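Local atomic coordinates of aldehyde dehydrogenase family protein (Pseudomonas syringae pv. tomato, PDB entry 6X9L), a protein that oxidises long-chain aliphatic aldehydes, using the nicotinamide dinucleotide NAD+ as the hydride acceptor. Residues Ala27-Val32 and Ser52-Asp57; Ala40-Val45 and His367-Tyr372; Ala46-Gly51 and Ser187-Leu192; Pro294-Val299 and Cys398-Asp403; Glu352-Val357 and Thr376-Val381. The protein carries 1 engineered substitution. One frame throughout, in Å; residues are numbered along the deposited sequence.

Contact 1 of 5, residues Ala27-Val32 and Ser52-Asp57; sequences APLSPV and SAADVD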
# COMPACT_ATOMS: atom_id res chain seq x y z
N ALA A 27 13.04 32.08 5.75
CA ALA A 27 14.09 31.72 6.67
C ALA A 27 13.76 30.38 7.34
O ALA A 27 12.59 30.10 7.59
CB ALA A 27 14.27 32.81 7.73
N PRO A 28 14.74 29.53 7.60
CA PRO A 28 14.51 28.41 8.51
C PRO A 28 14.31 28.90 9.93
O PRO A 28 14.81 29.97 10.32
CB PRO A 28 15.78 27.57 8.38
CG PRO A 28 16.81 28.55 7.95
CD PRO A 28 16.11 29.50 7.05
N LEU A 29 13.58 28.11 10.70
CA LEU A 29 13.33 28.39 12.11
C LEU A 29 14.53 28.05 12.99
O LEU A 29 14.57 28.49 14.14
CB LEU A 29 12.08 27.63 12.57
CG LEU A 29 10.83 28.16 11.86
CD1 LEU A 29 9.53 27.70 12.51
CD2 LEU A 29 10.89 29.68 11.78
N SER A 30 15.51 27.32 12.47
CA SER A 30 16.73 27.00 13.17
C SER A 30 17.94 27.53 12.41
O SER A 30 17.89 27.68 11.19
CB SER A 30 16.87 25.48 13.34
OG SER A 30 18.18 25.16 13.76
N PRO A 31 19.05 27.80 13.10
CA PRO A 31 20.26 28.29 12.43
C PRO A 31 21.23 27.19 12.03
O PRO A 31 22.32 27.53 11.54
CB PRO A 31 20.88 29.19 13.51
CG PRO A 31 20.56 28.45 14.79
CD PRO A 31 19.21 27.77 14.57
N VAL A 32 20.88 25.92 12.23
CA VAL A 32 21.77 24.82 11.87
C VAL A 32 21.97 24.80 10.37
O VAL A 32 21.01 24.94 9.59
CB VAL A 32 21.25 23.45 12.34
CG1 VAL A 32 22.42 22.53 12.63
CG2 VAL A 32 20.35 23.58 13.54
N SER A 52 13.70 21.87 11.07
CA SER A 52 13.18 21.33 12.31
C SER A 52 11.77 20.83 12.06
O SER A 52 11.20 21.01 10.98
CB SER A 52 13.19 22.40 13.39
OG SER A 52 12.42 23.52 12.97
N ALA A 53 11.19 20.20 13.08
CA ALA A 53 9.79 19.81 12.97
C ALA A 53 8.90 21.04 12.73
O ALA A 53 7.92 20.96 11.99
CB ALA A 53 9.36 19.06 14.23
N ALA A 54 9.27 22.19 13.31
CA ALA A 54 8.47 23.41 13.13
C ALA A 54 8.48 23.87 11.67
O ALA A 54 7.47 24.39 11.17
CB ALA A 54 8.99 24.52 14.04
N ASP A 55 9.61 23.73 10.99
CA ASP A 55 9.66 24.04 9.56
C ASP A 55 8.76 23.09 8.76
O ASP A 55 8.03 23.53 7.87
CB ASP A 55 11.10 23.98 9.08
CG ASP A 55 11.96 25.01 9.73
OD1 ASP A 55 11.66 26.21 9.55
OD2 ASP A 55 12.93 24.64 10.45
N VAL A 56 8.82 21.80 9.06
CA VAL A 56 7.95 20.84 8.40
C VAL A 56 6.49 21.18 8.68
O VAL A 56 5.62 20.94 7.83
CB VAL A 56 8.31 19.41 8.84
CG1 VAL A 56 7.19 18.43 8.53
CG2 VAL A 56 9.59 18.95 8.18
N ASP A 57 6.19 21.74 9.85
CA ASP A 57 4.84 22.24 10.13
C ASP A 57 4.44 23.37 9.17
O ASP A 57 3.35 23.34 8.59
CB ASP A 57 4.75 22.72 11.57
CG ASP A 57 4.52 21.60 12.54
OD1 ASP A 57 4.29 20.47 12.07
OD2 ASP A 57 4.56 21.85 13.76
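The N-cap of helix 53-71, formed by S52, meets the loop 27-32 that joins strands 24-26 and 33-38. D55, the third residue of the helix, carries the contact. Its CG stands beside the backbone N (chi1 -64°), so the carboxylate lies between the loop and the helix start. Across the contact, D55 OD1 offers its syn lone pair to the backbone N-H of L29, with L29 N 2.9 Å away and an angle of 154° at the hydrogen. OD2 serves the helix itself. The backbone N of the N-cap residue S52 donates to the anti lone pair of D55 OD2 at 2.9 Å, while S52 OG donates to D55 OD2 at 2.8 Å from above the carboxylate plane. Serine suits the position because its hydroxyl is short enough to turn back on the same acid. The L29 chain runs alongside the aspartate with the opposite heading, and L29 CD1 settles on the small A54 CB at 3.6 Å. F19 of strand 19-21 touches both P28 and D55. Three donors on one carboxylate, set at the positive end of a helix dipole, would favour the ionised form of this buried aspartate.

Contact 2 of 5, residues Ala40-Val45 and His367-Tyr372; sequences ATEEVV and HEQGFY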
# COMPACT_ATOMS: atom_id res chain seq x y z
N ALA A 40 34.37 14.93 -5.78
CA ALA A 40 35.54 14.85 -6.65
C ALA A 40 36.76 15.52 -6.03
O ALA A 40 37.89 15.17 -6.37
CB ALA A 40 35.27 15.49 -8.01
N THR A 41 36.55 16.48 -5.14
CA THR A 41 37.64 17.18 -4.47
C THR A 41 37.59 17.13 -2.96
O THR A 41 38.56 17.54 -2.32
CB THR A 41 37.68 18.65 -4.89
OG1 THR A 41 36.45 19.27 -4.46
CG2 THR A 41 37.82 18.79 -6.41
N GLU A 42 36.51 16.64 -2.36
CA GLU A 42 36.36 16.59 -0.91
C GLU A 42 36.31 17.97 -0.26
O GLU A 42 36.57 18.09 0.93
CB GLU A 42 37.47 15.77 -0.25
CG GLU A 42 37.35 14.27 -0.47
CD GLU A 42 38.56 13.51 0.04
OE1 GLU A 42 38.61 13.20 1.25
OE2 GLU A 42 39.47 13.23 -0.77
N GLU A 43 35.98 19.02 -1.01
CA GLU A 43 35.82 20.36 -0.46
C GLU A 43 34.35 20.71 -0.28
O GLU A 43 33.51 20.35 -1.12
CB GLU A 43 36.48 21.40 -1.38
CG GLU A 43 37.80 20.94 -1.97
CD GLU A 43 39.01 21.49 -1.25
OE1 GLU A 43 40.04 21.71 -1.93
OE2 GLU A 43 38.95 21.69 -0.01
N VAL A 44 34.03 21.40 0.81
CA VAL A 44 32.68 21.92 0.99
C VAL A 44 32.50 23.07 0.01
O VAL A 44 33.32 24.00 -0.03
CB VAL A 44 32.39 22.34 2.44
CG1 VAL A 44 33.43 21.79 3.40
CG2 VAL A 44 32.25 23.86 2.56
N VAL A 45 31.47 22.98 -0.81
CA VAL A 45 31.21 23.96 -1.86
C VAL A 45 30.01 24.82 -1.55
O VAL A 45 29.69 25.70 -2.34
CB VAL A 45 31.05 23.27 -3.23
CG1 VAL A 45 32.34 22.57 -3.61
CG2 VAL A 45 29.93 22.25 -3.17
N HIS A 367 44.01 9.65 -8.78
CA HIS A 367 42.94 10.46 -8.19
C HIS A 367 42.90 10.14 -6.70
O HIS A 367 41.93 9.56 -6.21
CB HIS A 367 41.60 10.19 -8.84
CG HIS A 367 41.58 10.51 -10.30
ND1 HIS A 367 41.83 9.57 -11.27
CD2 HIS A 367 41.35 11.68 -10.95
CE1 HIS A 367 41.75 10.13 -12.46
NE2 HIS A 367 41.45 11.41 -12.30
N GLU A 368 43.98 10.49 -5.99
CA GLU A 368 44.02 10.25 -4.55
C GLU A 368 43.11 11.21 -3.80
O GLU A 368 42.53 10.84 -2.77
CB GLU A 368 45.46 10.34 -4.04
CG GLU A 368 46.28 9.04 -4.24
CD GLU A 368 46.72 8.79 -5.69
OE1 GLU A 368 46.94 9.77 -6.44
OE2 GLU A 368 46.86 7.61 -6.08
N GLN A 369 42.95 12.44 -4.29
CA GLN A 369 41.92 13.34 -3.78
C GLN A 369 40.58 13.05 -4.47
O GLN A 369 40.52 13.01 -5.70
CB GLN A 369 42.34 14.79 -4.01
CG GLN A 369 41.88 15.75 -2.95
CD GLN A 369 41.68 17.14 -3.50
OE1 GLN A 369 41.61 17.33 -4.71
NE2 GLN A 369 41.59 18.13 -2.61
N GLY A 370 39.52 12.85 -3.69
CA GLY A 370 38.24 12.48 -4.24
C GLY A 370 37.91 11.01 -4.01
O GLY A 370 38.78 10.14 -3.98
N PHE A 371 36.61 10.73 -3.86
CA PHE A 371 36.16 9.39 -3.45
C PHE A 371 36.15 8.40 -4.60
O PHE A 371 35.22 7.62 -4.76
CB PHE A 371 34.79 9.51 -2.80
CG PHE A 371 34.80 10.41 -1.60
CD1 PHE A 371 35.72 10.18 -0.57
CD2 PHE A 371 33.99 11.52 -1.55
CE1 PHE A 371 35.79 11.02 0.51
CE2 PHE A 371 34.06 12.37 -0.46
CZ PHE A 371 34.96 12.12 0.57
N TYR A 372 37.22 8.42 -5.38
CA TYR A 372 37.31 7.60 -6.58
C TYR A 372 37.52 6.14 -6.19
O TYR A 372 38.48 5.82 -5.48
CB TYR A 372 38.45 8.12 -7.44
CG TYR A 372 38.19 9.49 -8.03
CD1 TYR A 372 37.48 9.64 -9.21
CD2 TYR A 372 38.66 10.64 -7.39
CE1 TYR A 372 37.24 10.89 -9.75
CE2 TYR A 372 38.43 11.88 -7.93
CZ TYR A 372 37.71 12.00 -9.10
OH TYR A 372 37.48 13.24 -9.62
O HOH W 1 38.92 15.86 -9.48
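The turn of the β-hairpin formed by strands 33-38 and 43-49 meets here a loop whose F371 is the centre of an inverse gamma turn. E42 has a positive phi (65°), and its CG stands beside the backbone N; the extended chain then carries the carboxylate to the loop. G370 N donates to the anti lone pair of E42 OE2 at 2.9 Å, almost straight at 170°, and the same oxygen makes a salt bridge with R363, so a long acidic side chain fits the place. On its way it passes F371 at a slant, with E42 CG 3.4 Å from F371 CZ and the carboxylate and ring planes 47° apart. Glycine is required at 370 by its backbone angles, and G370 CA approaches A40 O at 3.4 Å as a CA-H...O contact. A40 CB lies 3.5 Å from Y372 OH, and a water 3.0 Å from Y372 OH also donates weakly to A40 O. H367 CB lies over one face of the Y372 ring, offset toward its rim. The β-hairpin turn thus packs, through a polar centre and two aromatic rings, on the loop between strands 355-358 and 376-379.

Contact 3 of 5, residues Ala46-Gly51 and Ser187-Leu192; sequences AHVASG and SPLSAL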
# COMPACT_ATOMS: atom_id res chain seq x y z
N ALA A 46 29.35 24.60 -0.42
CA ALA A 46 28.13 25.33 -0.14
C ALA A 46 27.52 24.79 1.14
O ALA A 46 27.90 23.73 1.64
CB ALA A 46 27.14 25.24 -1.30
N HIS A 47 26.57 25.55 1.67
CA HIS A 47 25.80 25.17 2.83
C HIS A 47 24.33 25.33 2.51
O HIS A 47 23.94 26.12 1.66
CB HIS A 47 26.14 26.02 4.05
CG HIS A 47 27.55 25.86 4.51
ND1 HIS A 47 28.62 26.41 3.84
CD2 HIS A 47 28.06 25.22 5.59
CE1 HIS A 47 29.73 26.10 4.48
NE2 HIS A 47 29.42 25.38 5.54
N VAL A 48 23.51 24.56 3.22
CA VAL A 48 22.07 24.66 3.14
C VAL A 48 21.51 24.52 4.55
O VAL A 48 22.18 24.02 5.46
CB VAL A 48 21.47 23.60 2.20
CG1 VAL A 48 22.12 23.71 0.84
CG2 VAL A 48 21.68 22.23 2.78
N ALA A 49 20.28 24.98 4.72
CA ALA A 49 19.65 25.00 6.03
C ALA A 49 19.19 23.61 6.45
O ALA A 49 18.93 22.74 5.61
CB ALA A 49 18.47 25.97 6.03
N SER A 50 19.09 23.41 7.77
CA SER A 50 18.66 22.15 8.36
C SER A 50 17.34 22.38 9.08
O SER A 50 17.30 23.04 10.13
CB SER A 50 19.71 21.59 9.32
OG SER A 50 19.37 20.26 9.68
N GLY A 51 16.26 21.81 8.52
CA GLY A 51 14.94 22.04 9.04
C GLY A 51 14.68 21.34 10.36
O GLY A 51 15.33 20.36 10.74
N SER A 187 22.55 15.81 -1.63
CA SER A 187 22.39 16.31 -3.00
C SER A 187 21.33 17.41 -3.01
O SER A 187 20.35 17.35 -3.76
CB SER A 187 22.01 15.17 -3.96
OG SER A 187 20.78 14.57 -3.59
N PRO A 188 21.51 18.43 -2.21
CA PRO A 188 20.48 19.45 -2.07
C PRO A 188 20.52 20.54 -3.13
O PRO A 188 19.54 21.27 -3.30
CB PRO A 188 20.77 20.04 -0.70
CG PRO A 188 22.28 19.97 -0.65
CD PRO A 188 22.67 18.69 -1.33
N LEU A 189 21.64 20.68 -3.84
CA LEU A 189 21.83 21.84 -4.70
C LEU A 189 20.90 21.80 -5.92
O LEU A 189 20.34 22.84 -6.31
CB LEU A 189 23.28 21.95 -5.14
CG LEU A 189 24.22 21.92 -3.94
CD1 LEU A 189 25.68 22.09 -4.37
CD2 LEU A 189 23.79 22.95 -2.91
N SER A 190 20.74 20.62 -6.53
CA SER A 190 19.89 20.52 -7.71
C SER A 190 18.43 20.65 -7.33
O SER A 190 17.64 21.26 -8.07
CB SER A 190 20.17 19.20 -8.44
OG SER A 190 19.94 18.04 -7.65
N ALA A 191 18.04 20.12 -6.17
CA ALA A 191 16.71 20.39 -5.65
C ALA A 191 16.46 21.89 -5.50
O ALA A 191 15.38 22.39 -5.81
CB ALA A 191 16.52 19.65 -4.32
N LEU A 192 17.47 22.64 -5.03
CA LEU A 192 17.33 24.09 -4.93
C LEU A 192 17.00 24.72 -6.28
O LEU A 192 16.13 25.59 -6.36
CB LEU A 192 18.60 24.71 -4.36
CG LEU A 192 18.84 24.61 -2.86
CD1 LEU A 192 20.16 25.28 -2.51
CD2 LEU A 192 17.70 25.23 -2.07
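V48 overlaps three residues at the start of helix 188-201. Its CG1 stands beside the backbone N and anti to the carbonyl carbon (chi1 -56°), and from there V48 CG1 meets P188 CG at 4.0 Å, L189 CD2 at 4.2 Å and L192 CD1 at 4.2 Å; V48 CG2 also approaches P188 CG, at 4.2 Å. Beta-branched valine suits an extended strand and presents a broad apolar tip, and proline suits the opening turn of a helix because no bond from its missing N-H is called for. Two residues earlier on the same side of the strand, A46 CB adds a looser touch on L189 CD2, 4.4 Å away; the intervening H47 points away, as strand alternation demands. No hydrogen bond joins the segments. The axes of 46-49 and 188-192 approach to 10.1 Å at 69°. Helix 188-201 is the connection of a β-α-β crossover between parallel strands 178-182 and 208-210, and the hairpin strand 43-49 runs over its start: I34 and V36 of strand 33-38 touch V48 and P188 respectively, L102 of helix 93-104 meets L189, and I165 of helix 161-174 meets A191.

Contact 4 of 5, residues Pro294-Val299 and Cys398-Asp403; sequences PTRMIV and CLIAYD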
# COMPACT_ATOMS: atom_id res chain seq x y z
N PRO A 294 22.20 -4.32 -12.29
CA PRO A 294 22.42 -5.79 -12.37
C PRO A 294 23.81 -6.25 -11.92
O PRO A 294 24.70 -6.57 -12.70
CB PRO A 294 22.18 -6.09 -13.85
CG PRO A 294 22.56 -4.80 -14.56
CD PRO A 294 22.21 -3.68 -13.62
N THR A 295 23.97 -6.33 -10.60
CA THR A 295 25.25 -6.56 -9.94
C THR A 295 25.54 -8.03 -9.62
O THR A 295 26.60 -8.33 -9.05
CB THR A 295 25.31 -5.75 -8.65
OG1 THR A 295 24.09 -5.96 -7.94
CG2 THR A 295 25.45 -4.29 -8.97
N ARG A 296 24.62 -8.95 -9.93
CA ARG A 296 24.87 -10.39 -9.87
C ARG A 296 24.68 -10.93 -11.29
O ARG A 296 23.55 -11.03 -11.76
CB ARG A 296 23.93 -11.10 -8.90
CG ARG A 296 24.18 -10.81 -7.43
CD ARG A 296 22.89 -10.76 -6.66
NE ARG A 296 22.29 -12.07 -6.51
CZ ARG A 296 21.05 -12.39 -6.89
NH1 ARG A 296 20.26 -11.49 -7.45
NH2 ARG A 296 20.61 -13.63 -6.71
N MET A 297 25.79 -11.26 -11.95
CA MET A 297 25.76 -11.79 -13.31
C MET A 297 25.84 -13.31 -13.24
O MET A 297 26.83 -13.87 -12.74
CB MET A 297 26.91 -11.22 -14.15
CG MET A 297 26.80 -11.57 -15.62
SD MET A 297 28.19 -10.97 -16.61
CE MET A 297 27.60 -9.33 -17.04
N ILE A 298 24.80 -13.98 -13.75
CA ILE A 298 24.61 -15.42 -13.55
C ILE A 298 24.80 -16.11 -14.89
O ILE A 298 24.07 -15.84 -15.86
CB ILE A 298 23.23 -15.70 -12.93
CG1 ILE A 298 23.14 -14.95 -11.59
CG2 ILE A 298 23.03 -17.19 -12.71
CD1 ILE A 298 21.73 -14.66 -11.15
N VAL A 299 25.78 -17.01 -14.95
CA VAL A 299 26.30 -17.51 -16.22
C VAL A 299 26.63 -18.99 -16.09
O VAL A 299 26.89 -19.49 -14.99
CB VAL A 299 27.56 -16.73 -16.66
CG1 VAL A 299 27.23 -15.27 -16.93
CG2 VAL A 299 28.65 -16.82 -15.60
N CYS A 398 29.39 -9.17 -9.11
CA CYS A 398 29.59 -10.57 -8.75
C CYS A 398 29.28 -11.47 -9.93
O CYS A 398 28.28 -11.27 -10.63
CB CYS A 398 28.71 -10.97 -7.57
SG CYS A 398 29.25 -10.30 -5.99
N LEU A 399 30.14 -12.46 -10.15
CA LEU A 399 29.96 -13.50 -11.15
C LEU A 399 29.59 -14.79 -10.43
O LEU A 399 30.31 -15.23 -9.53
CB LEU A 399 31.24 -13.69 -11.95
CG LEU A 399 31.44 -12.94 -13.27
CD1 LEU A 399 30.55 -11.73 -13.38
CD2 LEU A 399 32.90 -12.56 -13.41
N ILE A 400 28.47 -15.40 -10.83
CA ILE A 400 27.96 -16.62 -10.21
C ILE A 400 27.69 -17.66 -11.29
O ILE A 400 27.09 -17.35 -12.33
CB ILE A 400 26.67 -16.36 -9.41
CG1 ILE A 400 26.92 -15.33 -8.31
CG2 ILE A 400 26.10 -17.67 -8.86
CD1 ILE A 400 25.64 -14.73 -7.76
N ALA A 401 28.11 -18.90 -11.04
CA ALA A 401 27.99 -19.98 -12.01
C ALA A 401 26.74 -20.81 -11.73
O ALA A 401 26.28 -20.91 -10.59
CB ALA A 401 29.21 -20.89 -11.97
N TYR A 402 26.21 -21.42 -12.80
CA TYR A 402 25.08 -22.32 -12.69
C TYR A 402 25.27 -23.52 -13.63
O TYR A 402 25.98 -23.43 -14.64
CB TYR A 402 23.76 -21.58 -12.97
CG TYR A 402 23.54 -21.14 -14.41
CD1 TYR A 402 23.18 -22.06 -15.40
CD2 TYR A 402 23.64 -19.79 -14.78
CE1 TYR A 402 22.96 -21.66 -16.71
CE2 TYR A 402 23.42 -19.39 -16.10
CZ TYR A 402 23.08 -20.33 -17.05
OH TYR A 402 22.84 -19.95 -18.35
N ASP A 403 24.62 -24.63 -13.29
CA ASP A 403 24.71 -25.86 -14.06
C ASP A 403 23.43 -26.22 -14.81
O ASP A 403 23.47 -27.11 -15.67
CB ASP A 403 25.06 -27.05 -13.15
CG ASP A 403 26.37 -26.85 -12.41
OD1 ASP A 403 27.43 -26.67 -13.07
OD2 ASP A 403 26.34 -26.87 -11.16
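Strands 296-300 and 396-402 are parallel neighbours in the seven-stranded mixed sheet of what is, by family resemblance, the catalytic domain of an aldehyde dehydrogenase. The tight part is the interior of the ladder, where the axes of 296-299 and 398-402 lie 4.8 Å apart. Each strand bonds alternately: C398 N gives to T295 O, then M297 N reaches C398 O at 2.8 Å, I400 N reaches M297 O at 2.9 Å, and V299 N reaches I400 O at 2.9 Å. The donors at M297 and V299 lie nearly along the C=O axes of C398 and I400. Side chains pack in register on both faces. M297 CB meets L399 CD1 at 3.8 Å, the two side by side, with L399 going on to L304 and V307 of helix 304-316. On the other face R296 lies alongside I400, R296 CB 4.2 Å from I400 CD1, while its guanidinium end is held by the carbonyl of K261; I298 and I400 both touch I411 of helix 405-413. β-Branched I298, V299 and I400 favour extended backbones and fill the apolar faces.

The loose side is confined to the last rung and what follows. The bond from Y402 N to V299 O is bent to 136° at the hydrogen, with its donor above the carbonyl plane; A401 contributes little side-chain packing, and exposed D403 turns away, paired with R301. Y402 itself remains packed: its crowded chi1 (70°) lays the ring across V299, its OH bonded to L266 O, and I298 CG2 meets the ring edge at Y402 CD2, 3.4 Å away.

Contact 5 of 5, residues Glu352-Val357 and Thr376-Val381; sequences EGAKLV and TVFSEV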
# COMPACT_ATOMS: atom_id res chain seq x y z
N GLU A 352 36.15 -13.22 2.47
CA GLU A 352 35.32 -14.40 2.43
C GLU A 352 35.69 -15.31 1.27
O GLU A 352 34.99 -16.29 1.01
CB GLU A 352 33.83 -14.02 2.39
CG GLU A 352 33.32 -13.24 1.19
CD GLU A 352 31.89 -12.69 1.40
OE1 GLU A 352 31.18 -13.16 2.33
OE2 GLU A 352 31.48 -11.78 0.65
N GLY A 353 36.79 -15.02 0.59
CA GLY A 353 37.36 -15.96 -0.34
C GLY A 353 36.90 -15.85 -1.77
O GLY A 353 37.21 -16.74 -2.57
N ALA A 354 36.17 -14.80 -2.13
CA ALA A 354 35.82 -14.62 -3.53
C ALA A 354 37.08 -14.44 -4.36
O ALA A 354 38.15 -14.12 -3.85
CB ALA A 354 34.89 -13.42 -3.69
N LYS A 355 36.95 -14.68 -5.66
CA LYS A 355 38.05 -14.42 -6.58
C LYS A 355 37.99 -12.97 -7.03
O LYS A 355 36.94 -12.50 -7.50
CB LYS A 355 37.98 -15.35 -7.79
CG LYS A 355 39.09 -15.13 -8.80
CD LYS A 355 38.76 -15.80 -10.12
CE LYS A 355 39.97 -16.42 -10.77
NZ LYS A 355 39.65 -16.90 -12.15
N LEU A 356 39.10 -12.25 -6.88
CA LEU A 356 39.22 -10.86 -7.30
C LEU A 356 39.68 -10.85 -8.75
O LEU A 356 40.88 -10.88 -9.05
CB LEU A 356 40.17 -10.10 -6.40
CG LEU A 356 40.31 -8.60 -6.64
CD1 LEU A 356 39.01 -7.90 -6.32
CD2 LEU A 356 41.45 -8.01 -5.83
N VAL A 357 38.72 -10.81 -9.67
CA VAL A 357 39.04 -10.81 -11.09
C VAL A 357 39.78 -9.54 -11.47
O VAL A 357 40.68 -9.55 -12.32
CB VAL A 357 37.75 -10.97 -11.92
CG1 VAL A 357 38.05 -10.81 -13.42
CG2 VAL A 357 37.06 -12.30 -11.61
N THR A 376 35.17 -2.95 -9.64
CA THR A 376 35.60 -4.22 -9.07
C THR A 376 34.69 -5.36 -9.52
O THR A 376 33.46 -5.23 -9.54
CB THR A 376 35.65 -4.15 -7.54
OG1 THR A 376 36.52 -3.09 -7.16
CG2 THR A 376 36.21 -5.44 -6.97
N VAL A 377 35.33 -6.49 -9.87
CA VAL A 377 34.65 -7.70 -10.30
C VAL A 377 35.15 -8.88 -9.46
O VAL A 377 36.36 -9.12 -9.37
CB VAL A 377 34.85 -7.99 -11.80
CG1 VAL A 377 34.23 -9.30 -12.19
CG2 VAL A 377 34.23 -6.90 -12.63
N PHE A 378 34.21 -9.58 -8.84
CA PHE A 378 34.44 -10.83 -8.14
C PHE A 378 33.85 -11.99 -8.95
O PHE A 378 32.80 -11.86 -9.58
CB PHE A 378 33.80 -10.82 -6.75
CG PHE A 378 34.50 -9.94 -5.78
CD1 PHE A 378 35.77 -10.28 -5.32
CD2 PHE A 378 33.91 -8.78 -5.31
CE1 PHE A 378 36.43 -9.47 -4.42
CE2 PHE A 378 34.58 -7.97 -4.40
CZ PHE A 378 35.84 -8.31 -3.96
N SER A 379 34.53 -13.13 -8.89
CA SER A 379 34.02 -14.33 -9.55
C SER A 379 34.11 -15.51 -8.59
O SER A 379 34.57 -15.37 -7.45
CB SER A 379 34.80 -14.63 -10.84
OG SER A 379 34.17 -15.67 -11.55
N GLU A 380 33.60 -16.65 -9.04
CA GLU A 380 33.53 -17.89 -8.22
C GLU A 380 32.82 -17.51 -6.94
O GLU A 380 33.24 -17.92 -5.87
CB GLU A 380 34.90 -18.51 -7.97
CG GLU A 380 35.39 -19.36 -9.12
CD GLU A 380 36.86 -19.69 -9.10
OE1 GLU A 380 37.50 -19.46 -8.06
OE2 GLU A 380 37.37 -20.16 -10.13
N VAL A 381 31.77 -16.72 -7.08
CA VAL A 381 30.99 -16.16 -5.95
C VAL A 381 29.89 -17.13 -5.55
O VAL A 381 29.15 -17.61 -6.39
CB VAL A 381 30.44 -14.78 -6.32
CG1 VAL A 381 29.28 -14.36 -5.44
CG2 VAL A 381 31.52 -13.74 -6.29
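With CG beside the backbone N (chi1 -72°), F378 turns its ring along the neighbouring strand, while L356, its CG anti to the backbone N (chi1 -175°) and chi2 at 66°, brings CD1 to meet it. The two side chains cross at a slant, L356 CD1 3.6 Å from F378 CE1. A354, with only a methyl, packs directly against the ring, CB 3.6 Å from F378 CD1, and K355 O lies at the ring edge. A flat aromatic can serve both neighbours at once. K355 and S379 form a hydrogen-bonded antiparallel pair: S379 N approaches K355 O in the carbonyl plane, on a lone pair, at 2.9 Å, and K355 N approaches S379 O from above the plane at 3.1 Å. L356 and F378 are the non-hydrogen-bonded pair; beyond them V357 N bonds V377 O weakly. K355 and S379, cross-strand neighbours on the opposite face, both bind E308, by a salt bridge from NZ and a hydrogen bond from OG. G353, at positive phi, closes helix 336-351 with a Schellman motif. Strand 355-358 is outermost in the sheet within this chain; 376-379, parallel to 396-402, separates the two, with I350 of helix 336-351 on L356 and F378 and helix 304-316 behind V357 and S379.

From the N terminus, contact 1 closes a short loop around the hairpin of strands 33-38 and 43-49 and meets the start of helix 53-71. Contact 3 joins the same hairpin to helix 188-201 of the nucleotide-binding part, and contact 2 makes the longest closure, from the hairpin turn to the 367-372 loop. Contact 1 crosses both, whereas contact 3 lies within the span of contact 2. V32 O and S50 N probably link contacts 1 and 3 by a hydrogen bond. Contact 4 pairs segments 99 residues apart, and contact 5 sits within its span; they share a sheet, probably bonded from L399 N to F378 O. Contact 2 crosses both, tying the N-terminal hairpin to the region that holds the sheet.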